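Local coordinates for lipoprotein (Clostridium difficile, PDB 4OTE) that probably binds methionine outside the cell membrane as the lipid-anchored substrate-binding component of an ABC importer, at residues 58-62 and 63-67; 95-98 and 99-102; 222-225 and 226-230. All coordinates share one frame; numbering follows the deposited sequence.

Interaction 1 (58-62 and 63-67); sequences LFQHE and PYLKE. With MSE (selenomethionine), chain C; ACT (acetate ion), chain S.
Lys-66 N donates to Glu-62 O at 2.8 Å, and Leu-65 N reaches His-61 O in the same helical pattern; these bonds begin helix 62-72. At its N-cap sits His-61, and the ring does the capping. Its CG lies between the backbone N and the carbonyl carbon (chi1 45°), which folds the imidazole back so that ND1 accepts a weak bond from Tyr-64 N at 3.3 Å. The second ring nitrogen, NE2, donates to OXT of an acetate ion, probably from the crystallisation liquor, 2.9 Å away at the ring edge. Over one face of the same ring, offset toward the rim, rests the selenium of the bound selenomethionine. Tyr-64 covers the end of this ligand: methyl CE stands 3.8 Å above the centre of the tyrosine ring. CE also touches Phe-59, whose side chain crosses that of Tyr-64 at about a right angle, with Phe-59 CE2 4.1 Å from Tyr-64 CE2. Gln-60 OE1 meets the edge of the tyrosine ring, 3.4 Å from CD2, while Gln-60 NE2 bonds to Asn-46 and Tyr-64 OH to Tyr-42 O. Farther out, Glu-62 OE2 and Lys-66 NZ make a long salt bridge of 3.7 Å. The bonding of His-61 points to a proton on NE2 rather than ND1, and the aromatic surfaces around the selenium and methyl are consistent with a pocket for a methionine-like thioether end.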
loop_
_atom_site.group_PDB
_atom_site.type_symbol
_atom_site.label_atom_id
_atom_site.label_comp_id
_atom_site.label_asym_id
_atom_site.label_seq_id
_atom_site.Cartn_x
_atom_site.Cartn_y
_atom_site.Cartn_z
ATOM N N LEU A 58 -5.628 6.017 7.561
ATOM C CA LEU A 58 -5.580 4.618 7.160
ATOM C C LEU A 58 -5.130 4.504 5.704
ATOM O O LEU A 58 -5.950 4.540 4.784
ATOM C CB LEU A 58 -6.952 3.966 7.356
ATOM C CG LEU A 58 -7.042 2.461 7.073
ATOM C CD1 LEU A 58 -6.031 1.681 7.900
ATOM C CD2 LEU A 58 -8.449 1.952 7.335
ATOM N N PHE A 59 -3.821 4.391 5.501
ATOM C CA PHE A 59 -3.265 4.274 4.144
ATOM C C PHE A 59 -1.886 3.603 4.062
ATOM O O PHE A 59 -1.505 3.136 2.991
ATOM C CB PHE A 59 -3.195 5.659 3.475
ATOM C CG PHE A 59 -2.023 6.494 3.920
ATOM C CD1 PHE A 59 -2.010 7.092 5.170
ATOM C CD2 PHE A 59 -0.928 6.673 3.085
ATOM C CE1 PHE A 59 -0.924 7.853 5.581
ATOM C CE2 PHE A 59 0.159 7.431 3.486
ATOM C CZ PHE A 59 0.161 8.023 4.737
ATOM N N GLN A 60 -1.150 3.551 5.176
ATOM C CA GLN A 60 0.257 3.153 5.159
ATOM C C GLN A 60 0.564 1.947 6.045
ATOM O O GLN A 60 -0.247 1.553 6.885
ATOM C CB GLN A 60 1.121 4.327 5.621
ATOM C CG GLN A 60 1.089 4.560 7.125
ATOM C CD GLN A 60 1.492 5.968 7.498
ATOM O OE1 GLN A 60 2.599 6.401 7.183
ATOM N NE2 GLN A 60 0.599 6.692 8.173
ATOM N N HIS A 61 1.755 1.383 5.844
ATOM C CA HIS A 61 2.319 0.391 6.755
ATOM C C HIS A 61 3.391 1.051 7.634
ATOM O O HIS A 61 3.786 2.200 7.401
ATOM C CB HIS A 61 2.858 -0.844 6.006
ATOM C CG HIS A 61 3.684 -0.536 4.795
ATOM N ND1 HIS A 61 4.860 0.179 4.853
ATOM C CD2 HIS A 61 3.526 -0.890 3.495
ATOM C CE1 HIS A 61 5.378 0.276 3.642
ATOM N NE2 HIS A 61 4.588 -0.363 2.798
ATOM N N GLU A 62 3.843 0.332 8.656
ATOM C CA GLU A 62 4.735 0.914 9.660
ATOM C C GLU A 62 6.092 1.347 9.105
ATOM O O GLU A 62 6.610 2.383 9.522
ATOM C CB GLU A 62 4.922 -0.034 10.849
ATOM C CG GLU A 62 5.748 0.568 11.979
ATOM C CD GLU A 62 5.758 -0.283 13.233
ATOM O OE1 GLU A 62 5.396 -1.479 13.162
ATOM O OE2 GLU A 62 6.134 0.249 14.297
ATOM N N PRO A 63 6.677 0.559 8.178
ATOM C CA PRO A 63 7.954 0.972 7.582
ATOM C C PRO A 63 7.885 2.325 6.868
ATOM O O PRO A 63 8.800 3.131 6.995
ATOM C CB PRO A 63 8.255 -0.150 6.588
ATOM C CG PRO A 63 7.610 -1.346 7.193
ATOM C CD PRO A 63 6.349 -0.838 7.837
ATOM N N TYR A 64 6.800 2.572 6.141
ATOM C CA TYR A 64 6.598 3.854 5.474
ATOM C C TYR A 64 6.476 4.969 6.502
ATOM O O TYR A 64 7.085 6.026 6.349
ATOM C CB TYR A 64 5.342 3.825 4.598
ATOM C CG TYR A 64 5.154 5.088 3.799
ATOM C CD1 TYR A 64 5.754 5.240 2.550
ATOM C CD2 TYR A 64 4.392 6.141 4.296
ATOM C CE1 TYR A 64 5.591 6.408 1.818
ATOM C CE2 TYR A 64 4.221 7.309 3.571
ATOM C CZ TYR A 64 4.814 7.434 2.334
ATOM O OH TYR A 64 4.642 8.595 1.622
ATOM N N LEU A 65 5.690 4.721 7.548
ATOM C CA LEU A 65 5.510 5.688 8.626
ATOM C C LEU A 65 6.849 6.022 9.292
ATOM O O LEU A 65 7.169 7.192 9.485
ATOM C CB LEU A 65 4.503 5.160 9.655
ATOM C CG LEU A 65 4.189 6.068 10.853
ATOM C CD1 LEU A 65 2.751 5.867 11.318
ATOM C CD2 LEU A 65 5.161 5.841 12.010
ATOM N N LYS A 66 7.629 5.001 9.632
ATOM C CA LYS A 66 8.940 5.217 10.255
ATOM C C LYS A 66 9.841 6.086 9.384
ATOM O O LYS A 66 10.542 6.966 9.886
ATOM C CB LYS A 66 9.632 3.886 10.576
ATOM C CG LYS A 66 9.093 3.210 11.826
ATOM C CD LYS A 66 9.806 1.900 12.124
ATOM C CE LYS A 66 9.260 1.255 13.389
ATOM N NZ LYS A 66 9.802 -0.113 13.627
ATOM N N GLU A 67 9.806 5.847 8.080
ATOM C CA GLU A 67 10.565 6.658 7.141
ATOM C C GLU A 67 10.021 8.091 7.080
ATOM O O GLU A 67 10.794 9.045 6.980
ATOM C CB GLU A 67 10.567 6.012 5.751
ATOM C CG GLU A 67 11.682 6.493 4.836
ATOM C CD GLU A 67 13.071 6.359 5.452
ATOM O OE1 GLU A 67 13.489 5.221 5.751
ATOM O OE2 GLU A 67 13.751 7.391 5.633
HETATM N N MSE C 301 -1.418 0.031 0.189
HETATM C CA MSE C 301 0.046 0.316 0.020
HETATM C C MSE C 301 0.794 -0.970 0.099
HETATM O O MSE C 301 0.679 -1.704 1.086
HETATM O OXT MSE C 301 1.536 -1.293 -0.831
HETATM C CB MSE C 301 0.599 1.271 1.076
HETATM C CG MSE C 301 2.049 1.666 0.782
HETATM SE SE MSE C 301 2.796 2.743 2.257
HETATM C CE MSE C 301 1.781 4.380 1.903
HETATM C C ACT S . 4.026 -2.245 -0.422
HETATM O O ACT S . 3.424 -2.423 -1.505
HETATM O OXT ACT S . 4.307 -1.111 0.023
HETATM C CH3 ACT S . 4.417 -3.443 0.373
#

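Interaction 2 (95-98 and 99-102); sequences KSVD and EFKK. With ZN (zinc ion), chain K; ZN (zinc ion), chain E.
Glu-99 folds back on Lys-95 and Ser-96 across a short 3-10 turn that begins with an ST turn, in the loop between strands 88-90 and 105-109. The ST turn is made by Ser-96 OG, which accepts from Asp-98 N at 3.2 Å. Close by, Glu-99 N bonds to Ser-96 O at 3.1 Å. The carboxylate of Glu-99 then closes the turn from its start: OE1 accepts from Lys-95 N at 2.9 Å and, more weakly, from Ser-96 N. An extended chain beyond CG gives Glu-99 the reach for this double grip. The packed side belongs to Phe-100, a buried ring whose CD2 lies 3.3 Å from Val-97 O, with CE2 beside Val-97 CB. Phe-100 also rests on Ile-94, Leu-127 and Thr-167, while Val-97 leans on strand 187-190, so the turn is seated against this domain's five-stranded sheet. Its outer side is wet and charged. Lys-95 and Asp-98 are exposed, and the two carboxylates of the turn each meet their own zinc ion: Glu-99 gives OE2 to one, at 1.8 Å, with OE1 more distant from the metal and still holding its backbone bonds. The other zinc carries four waters and a rather distant Asp-98 OD1, 2.6 Å away. One of those waters also donates a hydrogen to Asp-98 OD2, at 2.8 Å.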
loop_
_atom_site.group_PDB
_atom_site.type_symbol
_atom_site.label_atom_id
_atom_site.label_comp_id
_atom_site.label_asym_id
_atom_site.label_seq_id
_atom_site.Cartn_x
_atom_site.Cartn_y
_atom_site.Cartn_z
ATOM N N LYS A 95 1.156 -12.629 -20.165
ATOM C CA LYS A 95 0.352 -13.275 -19.124
ATOM C C LYS A 95 1.194 -13.985 -18.059
ATOM O O LYS A 95 0.685 -14.318 -16.993
ATOM C CB LYS A 95 -0.626 -14.273 -19.749
ATOM C CG LYS A 95 -1.609 -13.650 -20.732
ATOM C CD LYS A 95 -3.001 -14.264 -20.616
ATOM C CE LYS A 95 -3.782 -13.645 -19.465
ATOM N NZ LYS A 95 -5.078 -14.333 -19.211
ATOM N N SER A 96 2.470 -14.225 -18.350
ATOM C CA SER A 96 3.370 -14.882 -17.407
ATOM C C SER A 96 4.709 -14.158 -17.378
ATOM O O SER A 96 5.140 -13.611 -18.394
ATOM C CB SER A 96 3.585 -16.342 -17.817
ATOM O OG SER A 96 4.515 -17.001 -16.969
ATOM N N VAL A 97 5.365 -14.168 -16.218
ATOM C CA VAL A 97 6.722 -13.619 -16.100
ATOM C C VAL A 97 7.728 -14.431 -16.917
ATOM O O VAL A 97 8.807 -13.937 -17.231
ATOM C CB VAL A 97 7.218 -13.530 -14.633
ATOM C CG1 VAL A 97 6.283 -12.672 -13.799
ATOM C CG2 VAL A 97 7.384 -14.913 -14.015
ATOM N N ASP A 98 7.369 -15.668 -17.266
ATOM C CA ASP A 98 8.183 -16.492 -18.164
ATOM C C ASP A 98 8.332 -15.895 -19.569
ATOM O O ASP A 98 9.245 -16.272 -20.300
ATOM C CB ASP A 98 7.586 -17.902 -18.292
ATOM C CG ASP A 98 7.624 -18.684 -16.988
ATOM O OD1 ASP A 98 8.440 -18.344 -16.105
ATOM O OD2 ASP A 98 6.836 -19.645 -16.848
ATOM N N GLU A 99 7.438 -14.978 -19.942
ATOM C CA GLU A 99 7.419 -14.410 -21.292
ATOM C C GLU A 99 8.278 -13.149 -21.460
ATOM O O GLU A 99 8.312 -12.575 -22.547
ATOM C CB GLU A 99 5.973 -14.123 -21.713
ATOM C CG GLU A 99 5.104 -15.373 -21.745
ATOM C CD GLU A 99 3.701 -15.116 -22.266
ATOM O OE1 GLU A 99 2.946 -14.354 -21.624
ATOM O OE2 GLU A 99 3.340 -15.699 -23.311
ATOM N N PHE A 100 8.969 -12.719 -20.400
ATOM C CA PHE A 100 9.902 -11.592 -20.511
ATOM C C PHE A 100 11.042 -11.933 -21.476
ATOM O O PHE A 100 11.518 -13.068 -21.509
ATOM C CB PHE A 100 10.475 -11.183 -19.141
ATOM C CG PHE A 100 9.562 -10.290 -18.335
ATOM C CD1 PHE A 100 9.156 -9.055 -18.830
ATOM C CD2 PHE A 100 9.121 -10.677 -17.074
ATOM C CE1 PHE A 100 8.317 -8.235 -18.092
ATOM C CE2 PHE A 100 8.282 -9.859 -16.331
ATOM C CZ PHE A 100 7.880 -8.636 -16.840
ATOM N N LYS A 101 11.460 -10.944 -22.262
ATOM C CA LYS A 101 12.533 -11.108 -23.250
ATOM C C LYS A 101 13.392 -9.843 -23.312
ATOM O O LYS A 101 13.074 -8.845 -22.666
ATOM C CB LYS A 101 11.945 -11.417 -24.633
ATOM C CG LYS A 101 10.842 -10.466 -25.080
ATOM C CD LYS A 101 10.879 -10.220 -26.583
ATOM C CE LYS A 101 9.630 -9.509 -27.086
ATOM N NZ LYS A 101 9.240 -8.318 -26.279
ATOM N N LYS A 102 14.475 -9.896 -24.088
ATOM C CA LYS A 102 15.364 -8.740 -24.282
ATOM C C LYS A 102 14.599 -7.495 -24.718
ATOM O O LYS A 102 13.737 -7.564 -25.594
ATOM C CB LYS A 102 16.460 -9.044 -25.317
ATOM C CG LYS A 102 17.861 -9.210 -24.740
ATOM C CD LYS A 102 18.066 -10.574 -24.102
ATOM C CE LYS A 102 19.524 -10.787 -23.725
ATOM N NZ LYS A 102 19.802 -12.198 -23.339
HETATM ZN ZN ZN K . 7.715 -19.855 -14.170
HETATM ZN ZN ZN E . 1.514 -15.803 -23.500
HETATM O O HOH W 1 7.453 -21.613 -15.009
HETATM O O HOH W 2 8.396 -17.927 -12.661
HETATM O O HOH W 3 9.727 -20.029 -14.159
HETATM O O HOH W 4 7.095 -20.419 -11.767
#

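Interaction 3 (222-225 and 226-230); sequences SDKA and RSLIE
Ser-222 and Arg-226 join at the start of helix 223-233, where Arg-226 N donates to Ser-222 O at 3.1 Å. The next backbone bonds follow in the regular helical order: Ser-227 N to Asp-223 O, Leu-228 N to Lys-224 O and Ile-229 N to Ala-225 O. A side-chain cap goes with them, for Ser-222 is the N-cap and its OG accepts from Ala-225 N at 3.1 Å; the same hydroxyl is also bonded to Val-219 O, in the preceding helix.

Charge is paired one turn along. Asp-223 and Arg-226 run side by side in the same direction, and NH1 meets OD1 at 3.0 Å in a hydrogen-bonded salt bridge. The fit is skewed: NH1 comes from above the carboxylate plane, and the two flat groups are turned 50° apart. The arginine gets there with CG anti to the backbone N (chi1 -168°) and a bend at chi3; its NH2 also forms a salt bridge with the terminal carboxylate of Phe-241. Water supplements the pair, one molecule linking Asp-223 O to Arg-226 NH1. Another water accepts from Lys-224 NZ at 3.0 Å and lies within reach of Ser-227 OG.

Apolar contact is carried by the stem of Lys-224, bent at chi2 so that CE lies 4.0 Å from Leu-228 CG. Leu-228 and Ile-229 are buried against Leu-19 of helix 13-22, while Ile-229 also packs on Pro-239 near the C terminus.

A zinc ion lies about 2 Å from the side chain of Asp-223, a zinc-binding residue, and its carboxylate is probably shared between metal and guanidinium. Arg-226 in turn divides its charge between Asp-223 and the chain end, which probably balances the negative charge of both carboxylates.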
loop_
_atom_site.group_PDB
_atom_site.type_symbol
_atom_site.label_atom_id
_atom_site.label_comp_id
_atom_site.label_asym_id
_atom_site.label_seq_id
_atom_site.Cartn_x
_atom_site.Cartn_y
_atom_site.Cartn_z
ATOM N N SER A 222 -12.719 -5.982 13.753
ATOM C CA SER A 222 -13.951 -6.734 14.011
ATOM C C SER A 222 -14.187 -7.815 12.966
ATOM O O SER A 222 -13.596 -7.787 11.891
ATOM C CB SER A 222 -15.158 -5.786 14.013
ATOM O OG SER A 222 -15.376 -5.229 12.722
ATOM N N ASP A 223 -15.081 -8.749 13.276
ATOM C CA ASP A 223 -15.517 -9.746 12.299
ATOM C C ASP A 223 -16.139 -9.088 11.063
ATOM O O ASP A 223 -15.977 -9.579 9.948
ATOM C CB ASP A 223 -16.524 -10.716 12.920
ATOM C CG ASP A 223 -15.904 -11.628 13.966
ATOM O OD1 ASP A 223 -14.663 -11.714 14.075
ATOM O OD2 ASP A 223 -16.674 -12.294 14.687
ATOM N N LYS A 224 -16.854 -7.984 11.270
ATOM C CA LYS A 224 -17.439 -7.227 10.163
ATOM C C LYS A 224 -16.352 -6.683 9.227
ATOM O O LYS A 224 -16.478 -6.757 8.001
ATOM C CB LYS A 224 -18.314 -6.086 10.700
ATOM C CG LYS A 224 -18.969 -5.209 9.637
ATOM C CD LYS A 224 -19.855 -6.019 8.704
ATOM C CE LYS A 224 -20.609 -5.127 7.733
ATOM N NZ LYS A 224 -21.359 -5.942 6.737
ATOM N N ALA A 225 -15.284 -6.147 9.810
ATOM C CA ALA A 225 -14.157 -5.623 9.035
ATOM C C ALA A 225 -13.480 -6.718 8.213
ATOM O O ALA A 225 -13.104 -6.487 7.056
ATOM C CB ALA A 225 -13.145 -4.958 9.958
ATOM N N ARG A 226 -13.330 -7.902 8.808
ATOM C CA ARG A 226 -12.690 -9.028 8.124
ATOM C C ARG A 226 -13.521 -9.471 6.922
ATOM O O ARG A 226 -12.986 -9.637 5.829
ATOM C CB ARG A 226 -12.469 -10.217 9.071
ATOM C CG ARG A 226 -11.563 -11.290 8.476
ATOM C CD ARG A 226 -11.458 -12.532 9.340
ATOM N NE ARG A 226 -10.894 -12.246 10.658
ATOM C CZ ARG A 226 -11.567 -12.253 11.813
ATOM N NH1 ARG A 226 -12.871 -12.532 11.860
ATOM N NH2 ARG A 226 -10.927 -11.978 12.946
ATOM N N SER A 227 -14.822 -9.655 7.128
ATOM C CA SER A 227 -15.705 -10.100 6.050
ATOM C C SER A 227 -15.828 -9.047 4.945
ATOM O O SER A 227 -15.885 -9.397 3.769
ATOM C CB SER A 227 -17.086 -10.497 6.589
ATOM O OG SER A 227 -17.734 -9.403 7.201
ATOM N N LEU A 228 -15.841 -7.766 5.312
ATOM C CA LEU A 228 -15.863 -6.685 4.313
ATOM C C LEU A 228 -14.638 -6.725 3.407
ATOM O O LEU A 228 -14.756 -6.589 2.187
ATOM C CB LEU A 228 -15.940 -5.307 4.979
ATOM C CG LEU A 228 -17.291 -4.881 5.556
ATOM C CD1 LEU A 228 -17.104 -3.661 6.443
ATOM C CD2 LEU A 228 -18.309 -4.613 4.457
ATOM N N ILE A 229 -13.461 -6.894 4.005
ATOM C CA ILE A 229 -12.217 -6.981 3.236
ATOM C C ILE A 229 -12.256 -8.176 2.292
ATOM O O ILE A 229 -11.943 -8.051 1.109
ATOM C CB ILE A 229 -10.981 -7.098 4.151
ATOM C CG1 ILE A 229 -10.729 -5.768 4.868
ATOM C CG2 ILE A 229 -9.746 -7.511 3.353
ATOM C CD1 ILE A 229 -9.900 -5.910 6.127
ATOM N N GLU A 230 -12.636 -9.331 2.825
ATOM C CA GLU A 230 -12.665 -10.556 2.035
ATOM C C GLU A 230 -13.694 -10.502 0.911
ATOM O O GLU A 230 -13.407 -10.941 -0.199
ATOM C CB GLU A 230 -12.905 -11.770 2.929
ATOM C CG GLU A 230 -11.706 -12.099 3.805
ATOM C CD GLU A 230 -11.873 -13.399 4.556
ATOM O OE1 GLU A 230 -12.597 -13.421 5.571
ATOM O OE2 GLU A 230 -11.265 -14.402 4.130
HETATM O O HOH W 5 -15.170 -12.300 10.178
HETATM O O HOH W 6 -12.150 -13.597 15.122
HETATM O O HOH W 7 -19.810 -7.912 5.136
#

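How the interactions relate
From the N terminus the three contacts come strictly in series; none nests within or crosses another, and each closes only a local turn. Interaction 1 joins the end of strand 60-61 to the start of helix 62-72, on the wall of the ligand pocket. Interaction 2 lies in the loop between strands 88-90 and 105-109, at the edge of the domain built on the five-stranded sheet, its centre about 32 Å from that of interaction 1. The chain later returns to the domain of the seven-stranded sheet, where interaction 3 starts helix 223-233 and ties it to helix 13-22 and the C terminus. Interactions 1 and 3 approach to about 8 Å between nearest atoms without touching.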